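Long-range contact in cell wall surface anchor family protein (Streptococcus agalactiae, PDB 3PHS), which is the minor pilin GBS52 of a Gram-positive pilus and mediates adhesion to lung epithelial cells through an IgG-like domain: residues R27-G39 / F117-K130. Sequence-based numbering, arbitrary orientation.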
ATOM      1  N   ARG A  27      14.638 -10.844  11.331  1.00 16.52           N
ATOM      2  CA  ARG A  27      15.345 -10.541  10.098  1.00 16.89           C
ATOM      3  C   ARG A  27      16.231  -9.315  10.163  1.00 16.61           C
ATOM      4  O   ARG A  27      15.998  -8.347   9.423  1.00 16.65           O
ATOM      5  CB  ARG A  27      14.368 -10.436   8.923  1.00 16.44           C
ATOM      6  CG  ARG A  27      15.037 -10.816   7.627  1.00 15.72           C
ATOM      7  CD  ARG A  27      14.135 -10.627   6.410  1.00 15.99           C
ATOM      8  NE  ARG A  27      14.919 -10.973   5.230  1.00 15.46           N
ATOM      9  CZ  ARG A  27      14.444 -11.058   3.996  1.00 14.60           C
ATOM     10  NH1 ARG A  27      13.152 -10.810   3.741  1.00 12.38           N
ATOM     11  NH2 ARG A  27      15.270 -11.394   3.015  1.00 14.65           N
ATOM     12  N   PRO A  28      17.261  -9.350  11.028  1.00 16.73           N
ATOM     13  CA  PRO A  28      18.219  -8.238  11.073  1.00 17.00           C
ATOM     14  C   PRO A  28      19.012  -8.206   9.773  1.00 17.14           C
ATOM     15  O   PRO A  28      19.237  -9.261   9.169  1.00 17.61           O
ATOM     16  CB  PRO A  28      19.155  -8.611  12.239  1.00 17.36           C
ATOM     17  CG  PRO A  28      19.088 -10.110  12.312  1.00 16.73           C
ATOM     18  CD  PRO A  28      17.687 -10.488  11.871  1.00 16.60           C
ATOM     19  N   ASN A  29      19.412  -7.019   9.332  1.00 16.53           N
ATOM     20  CA  ASN A  29      20.215  -6.902   8.098  1.00 17.74           C
ATOM     21  C   ASN A  29      19.635  -7.785   6.970  1.00 17.19           C
ATOM     22  O   ASN A  29      20.308  -8.693   6.470  1.00 17.38           O
ATOM     23  CB  ASN A  29      21.697  -7.273   8.387  1.00 17.30           C
ATOM     24  CG  ASN A  29      22.624  -7.044   7.180  1.00 19.76           C
ATOM     25  OD1 ASN A  29      23.675  -7.688   7.053  1.00 20.02           O
ATOM     26  ND2 ASN A  29      22.246  -6.119   6.304  1.00 16.42           N
ATOM     27  N   PRO A  30      18.368  -7.542   6.578  1.00 16.88           N
ATOM     28  CA  PRO A  30      17.762  -8.446   5.594  1.00 16.28           C
ATOM     29  C   PRO A  30      18.565  -8.512   4.283  1.00 16.31           C
ATOM     30  O   PRO A  30      18.997  -7.473   3.743  1.00 15.37           O
ATOM     31  CB  PRO A  30      16.367  -7.841   5.355  1.00 16.87           C
ATOM     32  CG  PRO A  30      16.469  -6.413   5.825  1.00 17.75           C
ATOM     33  CD  PRO A  30      17.470  -6.434   6.956  1.00 16.66           C
ATOM     34  N   GLN A  31      18.771  -9.732   3.805  1.00 15.27           N
ATOM     35  CA  GLN A  31      19.467  -9.996   2.557  1.00 14.86           C
ATOM     36  C   GLN A  31      18.641 -11.037   1.810  1.00 14.15           C
ATOM     37  O   GLN A  31      18.116 -11.971   2.407  1.00 13.21           O
ATOM     38  CB  GLN A  31      20.901 -10.507   2.786  1.00 15.71           C
ATOM     39  CG  GLN A  31      21.834  -9.566   3.591  1.00 17.94           C
ATOM     40  CD  GLN A  31      22.112  -8.223   2.904  1.00 21.95           C
ATOM     41  OE1 GLN A  31      22.137  -7.163   3.553  1.00 23.63           O
ATOM     42  NE2 GLN A  31      22.334  -8.263   1.600  1.00 22.06           N
ATOM     43  N   LEU A  32      18.512 -10.843   0.504  1.00 13.83           N
ATOM     44  CA  LEU A  32      17.549 -11.594  -0.309  1.00 14.15           C
ATOM     45  C   LEU A  32      17.682 -13.113  -0.161  1.00 13.32           C
ATOM     46  O   LEU A  32      16.681 -13.815  -0.114  1.00 12.83           O
ATOM     47  CB  LEU A  32      17.650 -11.189  -1.786  1.00 15.01           C
ATOM     48  CG  LEU A  32      16.899  -9.916  -2.188  1.00 18.80           C
ATOM     49  CD1 LEU A  32      17.303  -9.548  -3.612  1.00 24.11           C
ATOM     50  CD2 LEU A  32      15.352 -10.065  -2.106  1.00 20.70           C
ATOM     51  N   GLU A  33      18.910 -13.617  -0.078  1.00 12.35           N
ATOM     52  CA  GLU A  33      19.069 -15.077  -0.011  1.00 12.58           C
ATOM     53  C   GLU A  33      19.190 -15.664   1.395  1.00 12.44           C
ATOM     54  O   GLU A  33      19.268 -16.891   1.545  1.00 12.79           O
ATOM     55  CB  GLU A  33      20.210 -15.544  -0.913  1.00 12.11           C
ATOM     56  CG  GLU A  33      19.915 -15.368  -2.379  1.00 14.80           C
ATOM     57  CD  GLU A  33      21.105 -15.749  -3.225  1.00 13.74           C
ATOM     58  OE1 GLU A  33      21.403 -16.944  -3.300  1.00 16.71           O
ATOM     59  OE2 GLU A  33      21.733 -14.849  -3.803  1.00 21.12           O
ATOM     60  N   ILE A  34      19.172 -14.803   2.417  1.00 12.80           N
ATOM     61  CA  ILE A  34      19.254 -15.264   3.821  1.00 12.74           C
ATOM     62  C   ILE A  34      17.867 -15.394   4.434  1.00 12.14           C
ATOM     63  O   ILE A  34      17.178 -14.391   4.567  1.00 12.29           O
ATOM     64  CB  ILE A  34      20.108 -14.280   4.701  1.00 13.29           C
ATOM     65  CG1 ILE A  34      21.582 -14.260   4.257  1.00 13.58           C
ATOM     66  CG2 ILE A  34      19.962 -14.598   6.195  1.00 13.79           C
ATOM     67  CD1 ILE A  34      22.409 -15.499   4.680  1.00 13.32           C
ATOM     68  N   ALA A  35      17.477 -16.620   4.813  1.00 11.55           N
ATOM     69  CA  ALA A  35      16.188 -16.866   5.487  1.00 12.44           C
ATOM     70  C   ALA A  35      16.078 -16.076   6.788  1.00 12.89           C
ATOM     71  O   ALA A  35      17.053 -15.962   7.536  1.00 12.58           O
ATOM     72  CB  ALA A  35      15.981 -18.370   5.769  1.00 12.37           C
ATOM     73  N   PRO A  36      14.884 -15.519   7.064  1.00 13.49           N
ATOM     74  CA  PRO A  36      14.701 -14.990   8.404  1.00 14.19           C
ATOM     75  C   PRO A  36      14.727 -16.144   9.414  1.00 14.32           C
ATOM     76  O   PRO A  36      14.523 -17.321   9.048  1.00 13.65           O
ATOM     77  CB  PRO A  36      13.309 -14.326   8.355  1.00 14.16           C
ATOM     78  CG  PRO A  36      12.631 -14.923   7.209  1.00 15.46           C
ATOM     79  CD  PRO A  36      13.706 -15.299   6.205  1.00 13.94           C
ATOM     80  N   LYS A  37      14.974 -15.785  10.667  1.00 15.05           N
ATOM     81  CA  LYS A  37      15.142 -16.737  11.765  1.00 15.78           C
ATOM     82  C   LYS A  37      13.838 -17.455  12.103  1.00 16.43           C
ATOM     83  O   LYS A  37      13.839 -18.613  12.535  1.00 15.59           O
ATOM     84  CB  LYS A  37      15.712 -16.000  12.982  1.00 15.90           C
ATOM     85  CG  LYS A  37      17.110 -15.418  12.721  1.00 17.39           C
ATOM     86  CD  LYS A  37      17.616 -14.592  13.905  1.00 18.36           C
ATOM     87  CE  LYS A  37      19.016 -14.013  13.622  1.00 17.68           C
ATOM     88  NZ  LYS A  37      19.569 -13.214  14.789  1.00 18.96           N
ATOM     89  N   GLU A  38      12.733 -16.747  11.890  1.00 16.19           N
ATOM     90  CA  GLU A  38      11.391 -17.275  12.058  1.00 16.53           C
ATOM     91  C   GLU A  38      10.576 -16.565  10.990  1.00 16.22           C
ATOM     92  O   GLU A  38      11.005 -15.530  10.452  1.00 15.43           O
ATOM     93  CB  GLU A  38      10.797 -16.908  13.429  1.00 17.26           C
ATOM     94  CG  GLU A  38      11.467 -17.522  14.680  1.00 18.73           C
ATOM     95  CD  GLU A  38      11.329 -19.030  14.762  1.00 21.33           C
ATOM     96  OE1 GLU A  38      10.307 -19.578  14.287  1.00 18.17           O
ATOM     97  OE2 GLU A  38      12.266 -19.675  15.313  1.00 23.78           O
ATOM     98  N   GLY A  39       9.392 -17.087  10.703  1.00 15.53           N
ATOM     99  CA  GLY A  39       8.529 -16.432   9.715  1.00 15.70           C
ATOM    100  C   GLY A  39       7.345 -17.288   9.352  1.00 15.05           C
ATOM    101  O   GLY A  39       7.465 -18.508   9.237  1.00 15.64           O
ATOM    102  N   PHE A 117      12.618  -6.930  -6.519  1.00 10.65           N
ATOM    103  CA  PHE A 117      14.025  -7.334  -6.456  1.00 10.83           C
ATOM    104  C   PHE A 117      14.534  -7.735  -7.835  1.00 11.08           C
ATOM    105  O   PHE A 117      13.748  -8.073  -8.728  1.00  9.98           O
ATOM    106  CB  PHE A 117      14.199  -8.526  -5.494  1.00 10.71           C
ATOM    107  CG  PHE A 117      13.227  -9.633  -5.739  1.00 13.43           C
ATOM    108  CD1 PHE A 117      12.003  -9.658  -5.062  1.00 13.14           C
ATOM    109  CD2 PHE A 117      13.501 -10.618  -6.688  1.00 14.83           C
ATOM    110  CE1 PHE A 117      11.074 -10.651  -5.326  1.00 15.69           C
ATOM    111  CE2 PHE A 117      12.588 -11.626  -6.942  1.00 14.60           C
ATOM    112  CZ  PHE A 117      11.373 -11.645  -6.264  1.00 15.25           C
ATOM    113  N   LEU A 118      15.848  -7.737  -7.987  1.00 11.01           N
ATOM    114  CA  LEU A 118      16.453  -8.346  -9.163  1.00 13.15           C
ATOM    115  C   LEU A 118      17.055  -9.687  -8.764  1.00 14.14           C
ATOM    116  O   LEU A 118      17.625  -9.815  -7.683  1.00 15.28           O
ATOM    117  CB  LEU A 118      17.523  -7.429  -9.758  1.00 13.20           C
ATOM    118  CG  LEU A 118      16.998  -6.208 -10.490  1.00 14.83           C
ATOM    119  CD1 LEU A 118      18.163  -5.275 -10.801  1.00 15.78           C
ATOM    120  CD2 LEU A 118      16.228  -6.622 -11.781  1.00 15.54           C
ATOM    121  N   VAL A 119      16.917 -10.693  -9.622  1.00 14.82           N
ATOM    122  CA  VAL A 119      17.607 -11.984  -9.398  1.00 15.48           C
ATOM    123  C   VAL A 119      18.626 -12.178 -10.537  1.00 15.11           C
ATOM    124  O   VAL A 119      18.259 -12.157 -11.707  1.00 13.77           O
ATOM    125  CB  VAL A 119      16.656 -13.209  -9.426  1.00 16.19           C
ATOM    126  CG1 VAL A 119      17.384 -14.450  -8.852  1.00 16.62           C
ATOM    127  CG2 VAL A 119      15.341 -12.956  -8.677  1.00 19.06           C
ATOM    128  N   ASP A 120      19.891 -12.376 -10.173  1.00 14.89           N
ATOM    129  CA  ASP A 120      20.944 -12.728 -11.116  1.00 15.21           C
ATOM    130  C   ASP A 120      20.914 -14.267 -11.220  1.00 14.87           C
ATOM    131  O   ASP A 120      21.630 -14.974 -10.480  1.00 14.43           O
ATOM    132  CB  ASP A 120      22.268 -12.208 -10.545  1.00 16.48           C
ATOM    133  CG  ASP A 120      23.462 -12.393 -11.465  1.00 18.55           C
ATOM    134  OD1 ASP A 120      23.343 -12.898 -12.600  1.00 22.94           O
ATOM    135  OD2 ASP A 120      24.566 -12.018 -11.007  1.00 22.89           O
ATOM    136  N   LEU A 121      20.048 -14.781 -12.102  1.00 13.77           N
ATOM    137  CA  LEU A 121      19.762 -16.220 -12.175  1.00 13.73           C
ATOM    138  C   LEU A 121      20.788 -16.967 -13.033  1.00 14.40           C
ATOM    139  O   LEU A 121      20.554 -17.279 -14.213  1.00 13.70           O
ATOM    140  CB  LEU A 121      18.315 -16.501 -12.627  1.00 13.82           C
ATOM    141  CG  LEU A 121      17.844 -17.936 -12.358  1.00 13.32           C
ATOM    142  CD1 LEU A 121      17.583 -18.150 -10.843  1.00 12.48           C
ATOM    143  CD2 LEU A 121      16.587 -18.222 -13.238  1.00 13.88           C
ATOM    144  N   SER A 122      21.938 -17.211 -12.410  1.00 14.79           N
ATOM    145  CA  SER A 122      23.050 -17.944 -12.996  1.00 15.02           C
ATOM    146  C   SER A 122      23.205 -19.362 -12.415  1.00 15.37           C
ATOM    147  O   SER A 122      24.094 -20.127 -12.841  1.00 15.47           O
ATOM    148  CB  SER A 122      24.325 -17.165 -12.679  1.00 15.26           C
ATOM    149  OG  SER A 122      24.500 -17.076 -11.275  1.00 16.54           O
ATOM    150  N   GLU A 123      22.346 -19.691 -11.450  1.00 14.02           N
ATOM    151  CA  GLU A 123      22.331 -20.943 -10.693  1.00 14.19           C
ATOM    152  C   GLU A 123      20.952 -21.020 -10.026  1.00 13.62           C
ATOM    153  O   GLU A 123      20.223 -20.023 -10.027  1.00 12.08           O
ATOM    154  CB  GLU A 123      23.421 -20.923  -9.605  1.00 14.36           C
ATOM    155  CG  GLU A 123      23.364 -19.685  -8.666  1.00 16.56           C
ATOM    156  CD  GLU A 123      24.419 -19.709  -7.567  1.00 21.58           C
ATOM    157  OE1 GLU A 123      25.409 -20.450  -7.715  1.00 23.67           O
ATOM    158  OE2 GLU A 123      24.252 -18.991  -6.555  1.00 24.11           O
ATOM    159  N   ASP A 124      20.597 -22.176  -9.449  1.00 12.56           N
ATOM    160  CA  ASP A 124      19.347 -22.260  -8.665  1.00 12.80           C
ATOM    161  C   ASP A 124      19.379 -21.253  -7.516  1.00 12.68           C
ATOM    162  O   ASP A 124      20.423 -21.073  -6.860  1.00 13.16           O
ATOM    163  CB  ASP A 124      19.145 -23.655  -8.093  1.00 12.33           C
ATOM    164  CG  ASP A 124      19.021 -24.717  -9.162  1.00 13.08           C
ATOM    165  OD1 ASP A 124      19.251 -25.884  -8.814  1.00 15.33           O
ATOM    166  OD2 ASP A 124      18.672 -24.406 -10.316  1.00 12.45           O
ATOM    167  N   LYS A 125      18.234 -20.624  -7.251  1.00 12.47           N
ATOM    168  CA  LYS A 125      18.164 -19.563  -6.240  1.00 12.83           C
ATOM    169  C   LYS A 125      16.967 -19.744  -5.333  1.00 12.22           C
ATOM    170  O   LYS A 125      15.885 -20.131  -5.793  1.00 11.38           O
ATOM    171  CB  LYS A 125      18.043 -18.186  -6.918  1.00 13.07           C
ATOM    172  CG  LYS A 125      19.299 -17.675  -7.659  1.00 14.90           C
ATOM    173  CD  LYS A 125      20.354 -17.193  -6.678  1.00 17.99           C
ATOM    174  CE  LYS A 125      21.534 -16.507  -7.402  1.00 16.92           C
ATOM    175  NZ  LYS A 125      22.700 -16.458  -6.469  1.00 19.43           N
ATOM    176  N   VAL A 126      17.163 -19.413  -4.053  1.00 12.27           N
ATOM    177  CA  VAL A 126      16.062 -19.315  -3.086  1.00 11.96           C
ATOM    178  C   VAL A 126      16.085 -17.877  -2.533  1.00 12.18           C
ATOM    179  O   VAL A 126      17.102 -17.410  -2.026  1.00 12.64           O
ATOM    180  CB  VAL A 126      16.178 -20.364  -1.970  1.00 11.63           C
ATOM    181  CG1 VAL A 126      15.037 -20.205  -0.940  1.00 12.40           C
ATOM    182  CG2 VAL A 126      16.174 -21.792  -2.560  1.00 11.63           C
ATOM    183  N   ILE A 127      14.973 -17.169  -2.659  1.00 12.13           N
ATOM    184  CA  ILE A 127      14.968 -15.754  -2.295  1.00 13.52           C
ATOM    185  C   ILE A 127      13.798 -15.456  -1.365  1.00 12.91           C
ATOM    186  O   ILE A 127      12.721 -16.049  -1.503  1.00 13.21           O
ATOM    187  CB  ILE A 127      14.926 -14.807  -3.528  1.00 14.18           C
ATOM    188  CG1 ILE A 127      13.670 -15.010  -4.312  1.00 18.10           C
ATOM    189  CG2 ILE A 127      16.199 -14.940  -4.461  1.00 16.27           C
ATOM    190  CD1 ILE A 127      13.083 -13.713  -4.681  1.00 23.55           C
ATOM    191  N   TYR A 128      14.039 -14.544  -0.426  1.00 12.12           N
ATOM    192  CA  TYR A 128      13.080 -14.158   0.597  1.00 11.59           C
ATOM    193  C   TYR A 128      12.802 -12.662   0.403  1.00 10.97           C
ATOM    194  O   TYR A 128      13.590 -11.830   0.863  1.00 11.38           O
ATOM    195  CB  TYR A 128      13.653 -14.421   2.000  1.00 11.33           C
ATOM    196  CG  TYR A 128      13.896 -15.896   2.292  1.00 10.69           C
ATOM    197  CD1 TYR A 128      15.075 -16.521   1.870  1.00 12.20           C
ATOM    198  CD2 TYR A 128      12.946 -16.662   2.954  1.00 10.06           C
ATOM    199  CE1 TYR A 128      15.295 -17.905   2.101  1.00 12.62           C
ATOM    200  CE2 TYR A 128      13.157 -18.037   3.203  1.00 12.48           C
ATOM    201  CZ  TYR A 128      14.338 -18.640   2.765  1.00 11.50           C
ATOM    202  OH  TYR A 128      14.563 -19.976   3.008  1.00 13.36           O
ATOM    203  N   PRO A 129      11.714 -12.308  -0.318  1.00 10.96           N
ATOM    204  CA  PRO A 129      11.496 -10.865  -0.512  1.00 10.46           C
ATOM    205  C   PRO A 129      11.285 -10.169   0.832  1.00 10.73           C
ATOM    206  O   PRO A 129      10.852 -10.810   1.793  1.00  9.98           O
ATOM    207  CB  PRO A 129      10.220 -10.808  -1.367  1.00 10.86           C
ATOM    208  CG  PRO A 129      10.203 -12.134  -2.098  1.00  9.76           C
ATOM    209  CD  PRO A 129      10.719 -13.110  -1.063  1.00 10.80           C
ATOM    210  N   LYS A 130      11.605  -8.880   0.894  1.00 11.30           N
ATOM    211  CA  LYS A 130      11.409  -8.079   2.114  1.00 12.51           C
ATOM    212  C   LYS A 130       9.948  -7.687   2.173  1.00 12.05           C
ATOM    213  O   LYS A 130       9.424  -7.069   1.243  1.00 12.23           O
ATOM    214  CB  LYS A 130      12.303  -6.838   2.096  1.00 13.48           C
ATOM    215  CG  LYS A 130      13.787  -7.196   2.013  1.00 18.31           C
ATOM    216  CD  LYS A 130      14.692  -5.961   1.920  1.00 24.28           C
ATOM    217  CE  LYS A 130      16.125  -6.379   1.576  1.00 27.08           C
ATOM    218  NZ  LYS A 130      16.920  -5.215   1.070  1.00 30.57           N
TER
HETATM  219  O   HOH W   1      18.870 -18.875  -0.278  1.00 14.46           O
HETATM  220  O   HOH W   2      19.802 -19.056  -3.098  1.00 17.23           O
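Arg27 reaches across to the backbone of Tyr128 and Pro129. CB points toward segment 117-130. CG lies anti to the backbone N (chi1 -151°), and CG, CD and NE run out extended. CZ comes 3.3 Å from Tyr128 O, and the two terminal nitrogens do the bonding. NH2 gives a hydrogen bond to Tyr128 O at 2.8 Å, close to the guanidinium plane. NH1 adds two weak, bent bonds, to Tyr128 O and Pro129 O. Lys130 CG lies over one face of the guanidinium. The edge-on bonds fix the rotation of the group.

Gln31 to Ile34 form a type I beta turn. Gln31 O accepts from Ile34 N and Arg27 NH2, which reach it from opposite faces of its plane. Within the turn, Leu32 O takes a nearly straight bond from Tyr128 N (2.8 Å, 160°). Leu32 CD1 rests on Phe117 CB at 3.8 Å.

The Tyr128 ring packs on Ala35, whose CA sits over the ring centre in a CH-pi contact (3.6 Å to the centroid). Pro36 CD touches the ring near CD2. Farther along, Glu33 OE2 forms a salt bridge with Lys125 NZ at 3.3 Å. Lys125 NZ also pairs with Glu123 OE2, so one ammonium serves two carboxylates. A water links Glu33 OE1 to Val126 N.

Strand 125-127 pairs in parallel with strand 13-21, and Ile127 and Pro129 pack on Ile17. The contact thus fastens the loop between strands 13-21 and 40-41 to strand 125-127 and the loop that follows it, a surface packing in a two-sheet, Ig-like beta domain.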